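PDB 1BKP: thymidylate synthase A from Bacillus subtilis, which catalyses the reductive methylation of dUMP to dTMP, with 5,10-methylenetetrahydrofolate as both methyl donor and reductant. Local coordinates for residues Leu133-Trp147 with Pro159-Leu173. Sequence-based numbering, arbitrary orientation.
Sequences LKNNPSSRRHITMLW and PCVYETQWYVKHGKL
Strand 143-145 runs antiparallel to strand 161-169, with axes 4.7 Å apart; Thr144 and Thr164 form a hydrogen-bonded pair, and Ile143-Gln165 and Met145-Glu163 are non-hydrogen-bonded pairs. Beyond the central pair, Trp166 N donates to His142 O and Leu146 N to Tyr162 O. The two threonine hydroxyls also meet, Thr144 OG1 to Thr164 OG1 at 2.7 Å. Both have OG1 between the backbone N and the carbonyl carbon (chi1 55° and 66°), which brings the hydroxyls together on one face of the sheet. Thr164 OG1 takes a second, weak bond from Trp166 NE1.

On the other face, Met145 bends at chi2 and chi3. Met145 SD meets the edge of the Tyr162 ring, 3.9 Å from Tyr162 CD2, a Met-aromatic contact. Trp147 turns its edge to the face of that ring, the planes at 67°. Tyr162 OH and Glu163 OE1 bond to Glu163 and Tyr162 of the second subunit, so this face lies at the dimer interface.

The His142 ring is sandwiched. Leu133 CD2 sits over the centre of one face, 3.6 Å from the plane, and Ser139 CB lies nearer the rim of the other. Trp166 O lies at the ring edge, in plane, and His142 CB packs on Trp166 CB. His142 NE2 donates to Pro137 O, 3.2 Å away, from above the carbonyl plane. With an alanine here, Leu133 and Ser139 would probably be left with a gap between them, and Pro137 O without its imidazole donor. Pro137 CB packs on Val168 CB. A water accepts from His142 N and donates to Ser139 O and Trp166 O.

Strand 143-145 is the outermost strand, within this chain, of the central mixed sheet of the thymidylate synthase fold. The loop leading into it holds Arg140 and Arg141, predicted to bind dUMP in a site shared between the subunits, and the catalytic Cys160 comes just before strand 161-169.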
loop_
_atom_site.group_PDB
_atom_site.type_symbol
_atom_site.label_atom_id
_atom_site.label_comp_id
_atom_site.label_asym_id
_atom_site.label_seq_id
_atom_site.Cartn_x
_atom_site.Cartn_y
_atom_site.Cartn_z
ATOM N N LEU A 133 -0.783 -19.478 1.633
ATOM C CA LEU A 133 0.269 -19.371 2.634
ATOM C C LEU A 133 0.836 -20.787 2.953
ATOM O O LEU A 133 2.036 -20.954 3.200
ATOM C CB LEU A 133 -0.307 -18.762 3.926
ATOM C CG LEU A 133 -0.615 -17.248 3.845
ATOM C CD1 LEU A 133 -1.291 -16.766 5.143
ATOM C CD2 LEU A 133 0.768 -16.494 3.579
ATOM N N LYS A 134 -0.031 -21.793 2.951
ATOM C CA LYS A 134 0.459 -23.157 3.224
ATOM C C LYS A 134 1.074 -23.847 2.010
ATOM O O LYS A 134 2.015 -24.598 2.177
ATOM C CB LYS A 134 -0.698 -24.085 3.704
ATOM C CG LYS A 134 -1.298 -23.628 5.063
ATOM C CD LYS A 134 -2.397 -24.559 5.575
ATOM C CE LYS A 134 -3.662 -24.354 4.725
ATOM N NZ LYS A 134 -4.848 -25.005 5.379
ATOM N N ASN A 135 0.502 -23.641 0.831
ATOM C CA ASN A 135 0.894 -24.378 -0.381
ATOM C C ASN A 135 1.787 -23.641 -1.377
ATOM O O ASN A 135 2.465 -24.286 -2.160
ATOM C CB ASN A 135 -0.390 -24.834 -1.111
ATOM C CG ASN A 135 -1.194 -25.819 -0.268
ATOM O OD1 ASN A 135 -2.194 -25.495 0.415
ATOM N ND2 ASN A 135 -0.638 -26.949 -0.148
ATOM N N ASN A 136 1.818 -22.322 -1.306
ATOM C CA ASN A 136 2.692 -21.563 -2.204
ATOM C C ASN A 136 3.282 -20.498 -1.304
ATOM O O ASN A 136 3.112 -19.282 -1.548
ATOM C CB ASN A 136 1.820 -20.951 -3.336
ATOM C CG ASN A 136 2.624 -20.296 -4.423
ATOM O OD1 ASN A 136 2.077 -19.510 -5.192
ATOM N ND2 ASN A 136 3.910 -20.560 -4.473
ATOM N N PRO A 137 4.050 -20.936 -0.279
ATOM C CA PRO A 137 4.613 -19.935 0.668
ATOM C C PRO A 137 5.424 -18.805 0.096
ATOM O O PRO A 137 5.344 -17.703 0.578
ATOM C CB PRO A 137 5.513 -20.750 1.578
ATOM C CG PRO A 137 5.741 -22.097 0.816
ATOM C CD PRO A 137 4.539 -22.326 -0.004
ATOM N N SER A 138 6.212 -19.093 -0.934
ATOM C CA SER A 138 7.131 -18.103 -1.463
ATOM C C SER A 138 6.457 -17.053 -2.370
ATOM O O SER A 138 7.115 -16.133 -2.843
ATOM C CB SER A 138 8.245 -18.842 -2.267
ATOM O OG SER A 138 7.634 -19.361 -3.456
ATOM N N SER A 139 5.146 -17.155 -2.576
ATOM C CA SER A 139 4.512 -16.174 -3.430
ATOM C C SER A 139 4.760 -14.680 -3.121
ATOM O O SER A 139 4.824 -14.253 -1.934
ATOM C CB SER A 139 3.028 -16.480 -3.443
ATOM O OG SER A 139 2.284 -15.452 -4.042
ATOM N N ARG A 140 4.902 -13.894 -4.202
ATOM C CA ARG A 140 5.084 -12.444 -4.065
ATOM C C ARG A 140 3.735 -11.712 -4.235
ATOM O O ARG A 140 3.737 -10.478 -4.399
ATOM C CB ARG A 140 6.074 -11.949 -5.127
ATOM C CG ARG A 140 7.418 -12.490 -4.764
ATOM C CD ARG A 140 8.496 -11.996 -5.660
ATOM N NE ARG A 140 9.749 -12.640 -5.312
ATOM C CZ ARG A 140 10.489 -13.313 -6.182
ATOM N NH1 ARG A 140 10.144 -13.373 -7.457
ATOM N NH2 ARG A 140 11.620 -13.863 -5.771
ATOM N N ARG A 141 2.634 -12.455 -4.093
ATOM C CA ARG A 141 1.298 -11.927 -4.248
ATOM C C ARG A 141 0.313 -12.346 -3.154
ATOM O O ARG A 141 -0.841 -12.574 -3.473
ATOM C CB ARG A 141 0.721 -12.454 -5.595
ATOM C CG ARG A 141 1.533 -12.132 -6.808
ATOM C CD ARG A 141 1.372 -13.175 -7.891
ATOM N NE ARG A 141 0.042 -13.738 -7.999
ATOM C CZ ARG A 141 -0.201 -15.023 -8.238
ATOM N NH1 ARG A 141 0.800 -15.874 -8.430
ATOM N NH2 ARG A 141 -1.450 -15.459 -8.305
ATOM N N HIS A 142 0.742 -12.470 -1.905
ATOM C CA HIS A 142 -0.179 -12.882 -0.822
ATOM C C HIS A 142 -0.814 -11.550 -0.363
ATOM O O HIS A 142 -0.279 -10.893 0.577
ATOM C CB HIS A 142 0.627 -13.414 0.352
ATOM C CG HIS A 142 1.196 -14.786 0.143
ATOM N ND1 HIS A 142 0.443 -15.833 -0.399
ATOM C CD2 HIS A 142 2.380 -15.321 0.518
ATOM C CE1 HIS A 142 1.148 -16.950 -0.338
ATOM N NE2 HIS A 142 2.326 -16.665 0.217
ATOM N N ILE A 143 -1.803 -11.082 -1.118
ATOM C CA ILE A 143 -2.433 -9.788 -0.845
ATOM C C ILE A 143 -3.969 -9.854 -0.672
ATOM O O ILE A 143 -4.585 -10.701 -1.326
ATOM C CB ILE A 143 -2.181 -8.877 -2.070
ATOM C CG1 ILE A 143 -0.678 -8.519 -2.214
ATOM C CG2 ILE A 143 -3.160 -7.609 -2.043
ATOM C CD1 ILE A 143 -0.359 -7.866 -3.493
ATOM N N THR A 144 -4.566 -9.111 0.280
ATOM C CA THR A 144 -6.019 -9.080 0.310
ATOM C C THR A 144 -6.255 -7.596 0.087
ATOM O O THR A 144 -5.393 -6.769 0.498
ATOM C CB THR A 144 -6.643 -9.474 1.641
ATOM O OG1 THR A 144 -6.134 -8.674 2.724
ATOM C CG2 THR A 144 -6.314 -10.919 1.935
ATOM N N MET A 145 -7.453 -7.314 -0.375
ATOM C CA MET A 145 -7.833 -5.972 -0.827
ATOM C C MET A 145 -9.264 -5.718 -0.620
ATOM O O MET A 145 -10.116 -6.429 -1.247
ATOM C CB MET A 145 -7.573 -5.954 -2.400
ATOM C CG MET A 145 -7.823 -4.581 -3.139
ATOM S SD MET A 145 -6.919 -3.297 -2.378
ATOM C CE MET A 145 -5.228 -3.841 -2.600
ATOM N N LEU A 146 -9.564 -4.668 0.142
ATOM C CA LEU A 146 -10.975 -4.273 0.347
ATOM C C LEU A 146 -11.333 -3.136 -0.583
ATOM O O LEU A 146 -12.542 -2.939 -0.826
ATOM C CB LEU A 146 -11.195 -3.789 1.752
ATOM C CG LEU A 146 -10.887 -4.726 2.911
ATOM C CD1 LEU A 146 -11.088 -4.117 4.346
ATOM C CD2 LEU A 146 -11.747 -6.003 2.685
ATOM N N TRP A 147 -10.327 -2.489 -1.189
ATOM C CA TRP A 147 -10.545 -1.346 -2.145
ATOM C C TRP A 147 -10.812 -1.920 -3.562
ATOM O O TRP A 147 -9.902 -2.011 -4.395
ATOM C CB TRP A 147 -9.324 -0.433 -2.233
ATOM C CG TRP A 147 -9.594 0.889 -2.858
ATOM C CD1 TRP A 147 -9.507 1.203 -4.146
ATOM C CD2 TRP A 147 -10.013 2.067 -2.167
ATOM N NE1 TRP A 147 -9.854 2.531 -4.331
ATOM C CE2 TRP A 147 -10.176 3.078 -3.127
ATOM C CE3 TRP A 147 -10.274 2.352 -0.822
ATOM C CZ2 TRP A 147 -10.584 4.386 -2.789
ATOM C CZ3 TRP A 147 -10.687 3.658 -0.469
ATOM C CH2 TRP A 147 -10.833 4.638 -1.430
ATOM N N PRO A 159 -13.224 1.645 3.205
ATOM C CA PRO A 159 -12.316 1.238 4.282
ATOM C C PRO A 159 -11.062 2.058 4.514
ATOM O O PRO A 159 -10.494 2.586 3.563
ATOM C CB PRO A 159 -11.940 -0.210 3.871
ATOM C CG PRO A 159 -11.897 -0.087 2.302
ATOM C CD PRO A 159 -13.153 0.775 2.026
ATOM N N CYS A 160 -10.697 2.238 5.782
ATOM C CA CYS A 160 -9.456 2.896 6.136
ATOM C C CYS A 160 -8.312 1.886 5.987
ATOM O O CYS A 160 -7.353 2.150 5.281
ATOM C CB CYS A 160 -9.428 3.450 7.562
ATOM S SG CYS A 160 -10.320 5.079 7.704
ATOM N N VAL A 161 -8.352 0.780 6.740
ATOM C CA VAL A 161 -7.264 -0.235 6.674
ATOM C C VAL A 161 -7.788 -1.186 5.594
ATOM O O VAL A 161 -8.630 -2.059 5.848
ATOM C CB VAL A 161 -7.052 -0.968 8.066
ATOM C CG1 VAL A 161 -5.880 -1.947 7.907
ATOM C CG2 VAL A 161 -6.807 0.068 9.241
ATOM N N TYR A 162 -7.276 -1.020 4.393
ATOM C CA TYR A 162 -7.900 -1.679 3.271
ATOM C C TYR A 162 -7.089 -2.800 2.601
ATOM O O TYR A 162 -7.625 -3.476 1.690
ATOM C CB TYR A 162 -8.235 -0.562 2.211
ATOM C CG TYR A 162 -7.032 0.103 1.466
ATOM C CD1 TYR A 162 -6.327 1.189 2.056
ATOM C CD2 TYR A 162 -6.488 -0.482 0.299
ATOM C CE1 TYR A 162 -5.150 1.645 1.531
ATOM C CE2 TYR A 162 -5.292 -0.016 -0.248
ATOM C CZ TYR A 162 -4.630 1.073 0.390
ATOM O OH TYR A 162 -3.497 1.612 -0.126
ATOM N N GLU A 163 -5.821 -2.956 2.966
ATOM C CA GLU A 163 -5.048 -4.033 2.310
ATOM C C GLU A 163 -4.034 -4.636 3.189
ATOM O O GLU A 163 -3.588 -4.025 4.223
ATOM C CB GLU A 163 -4.346 -3.511 0.986
ATOM C CG GLU A 163 -3.252 -2.502 1.355
ATOM C CD GLU A 163 -2.450 -2.025 0.119
ATOM O OE1 GLU A 163 -2.426 -2.703 -0.890
ATOM O OE2 GLU A 163 -1.812 -0.995 0.195
ATOM N N THR A 164 -3.663 -5.889 2.864
ATOM C CA THR A 164 -2.596 -6.558 3.627
ATOM C C THR A 164 -1.717 -7.275 2.608
ATOM O O THR A 164 -2.161 -7.593 1.516
ATOM C CB THR A 164 -3.090 -7.663 4.585
ATOM O OG1 THR A 164 -3.666 -8.774 3.865
ATOM C CG2 THR A 164 -4.212 -7.179 5.519
ATOM N N GLN A 165 -0.457 -7.482 2.952
ATOM C CA GLN A 165 0.446 -8.315 2.105
ATOM C C GLN A 165 1.173 -9.223 3.135
ATOM O O GLN A 165 1.641 -8.769 4.167
ATOM C CB GLN A 165 1.447 -7.475 1.277
ATOM C CG GLN A 165 2.278 -8.465 0.438
ATOM C CD GLN A 165 3.034 -7.766 -0.685
ATOM O OE1 GLN A 165 2.954 -6.610 -0.855
ATOM N NE2 GLN A 165 3.769 -8.556 -1.497
ATOM N N TRP A 166 1.336 -10.501 2.814
ATOM C CA TRP A 166 1.913 -11.434 3.779
ATOM C C TRP A 166 3.160 -12.029 3.129
ATOM O O TRP A 166 3.213 -12.150 1.910
ATOM C CB TRP A 166 0.873 -12.583 4.021
ATOM C CG TRP A 166 -0.476 -12.112 4.579
ATOM C CD1 TRP A 166 -1.510 -11.496 3.884
ATOM C CD2 TRP A 166 -0.917 -12.227 5.914
ATOM N NE1 TRP A 166 -2.539 -11.218 4.729
ATOM C CE2 TRP A 166 -2.197 -11.646 5.985
ATOM C CE3 TRP A 166 -0.348 -12.771 7.070
ATOM C CZ2 TRP A 166 -2.922 -11.564 7.186
ATOM C CZ3 TRP A 166 -1.054 -12.704 8.276
ATOM C CH2 TRP A 166 -2.344 -12.081 8.321
ATOM N N TYR A 167 4.148 -12.415 3.946
ATOM C CA TYR A 167 5.366 -12.958 3.340
ATOM C C TYR A 167 5.735 -14.167 4.226
ATOM O O TYR A 167 5.678 -14.074 5.481
ATOM C CB TYR A 167 6.494 -11.941 3.478
ATOM C CG TYR A 167 6.113 -10.556 2.984
ATOM C CD1 TYR A 167 5.462 -9.641 3.820
ATOM C CD2 TYR A 167 6.448 -10.130 1.708
ATOM C CE1 TYR A 167 5.171 -8.365 3.392
ATOM C CE2 TYR A 167 6.177 -8.832 1.288
ATOM C CZ TYR A 167 5.544 -7.975 2.144
ATOM O OH TYR A 167 5.325 -6.682 1.746
ATOM N N VAL A 168 6.280 -15.203 3.596
ATOM C CA VAL A 168 6.720 -16.343 4.381
ATOM C C VAL A 168 8.205 -16.520 4.074
ATOM O O VAL A 168 8.579 -16.691 2.892
ATOM C CB VAL A 168 5.969 -17.665 4.025
ATOM C CG1 VAL A 168 6.625 -18.815 4.880
ATOM C CG2 VAL A 168 4.506 -17.537 4.326
ATOM N N LYS A 169 9.036 -16.361 5.100
ATOM C CA LYS A 169 10.464 -16.524 4.912
ATOM C C LYS A 169 11.037 -17.212 6.181
ATOM O O LYS A 169 10.747 -16.745 7.306
ATOM C CB LYS A 169 11.171 -15.187 4.666
ATOM C CG LYS A 169 10.632 -14.386 3.471
ATOM C CD LYS A 169 11.528 -13.146 3.169
ATOM C CE LYS A 169 11.025 -12.224 2.069
ATOM N NZ LYS A 169 10.802 -12.871 0.726
ATOM N N HIS A 170 11.751 -18.342 5.965
ATOM C CA HIS A 170 12.418 -19.112 7.043
ATOM C C HIS A 170 11.455 -19.575 8.128
ATOM O O HIS A 170 11.726 -19.462 9.301
ATOM C CB HIS A 170 13.512 -18.278 7.678
ATOM C CG HIS A 170 14.757 -18.174 6.848
ATOM N ND1 HIS A 170 14.900 -18.820 5.629
ATOM C CD2 HIS A 170 15.945 -17.555 7.096
ATOM C CE1 HIS A 170 16.129 -18.616 5.168
ATOM N NE2 HIS A 170 16.781 -17.853 6.039
ATOM N N GLY A 171 10.285 -20.036 7.709
ATOM C CA GLY A 171 9.325 -20.503 8.675
ATOM C C GLY A 171 8.608 -19.413 9.419
ATOM O O GLY A 171 7.842 -19.721 10.310
ATOM N N LYS A 172 8.846 -18.155 9.055
ATOM C CA LYS A 172 8.109 -17.087 9.728
ATOM C C LYS A 172 7.120 -16.335 8.760
ATOM O O LYS A 172 7.428 -16.093 7.557
ATOM C CB LYS A 172 9.089 -16.096 10.323
ATOM C CG LYS A 172 9.984 -16.730 11.391
ATOM C CD LYS A 172 11.065 -15.750 11.779
ATOM C CE LYS A 172 12.016 -16.331 12.754
ATOM N NZ LYS A 172 13.278 -15.474 12.787
ATOM N N LEU A 173 5.963 -15.979 9.325
ATOM C CA LEU A 173 4.913 -15.253 8.643
ATOM C C LEU A 173 4.940 -13.738 9.009
ATOM O O LEU A 173 4.659 -13.361 10.163
ATOM C CB LEU A 173 3.569 -15.832 9.069
ATOM C CG LEU A 173 2.327 -15.333 8.302
ATOM C CD1 LEU A 173 2.439 -15.548 6.782
ATOM C CD2 LEU A 173 1.019 -16.102 8.810
HETATM O O HOH W 1 6.021 -15.015 0.658
HETATM O O HOH W 2 3.527 -11.820 -0.838
HETATM O O HOH W 3 -7.532 -6.444 3.105
#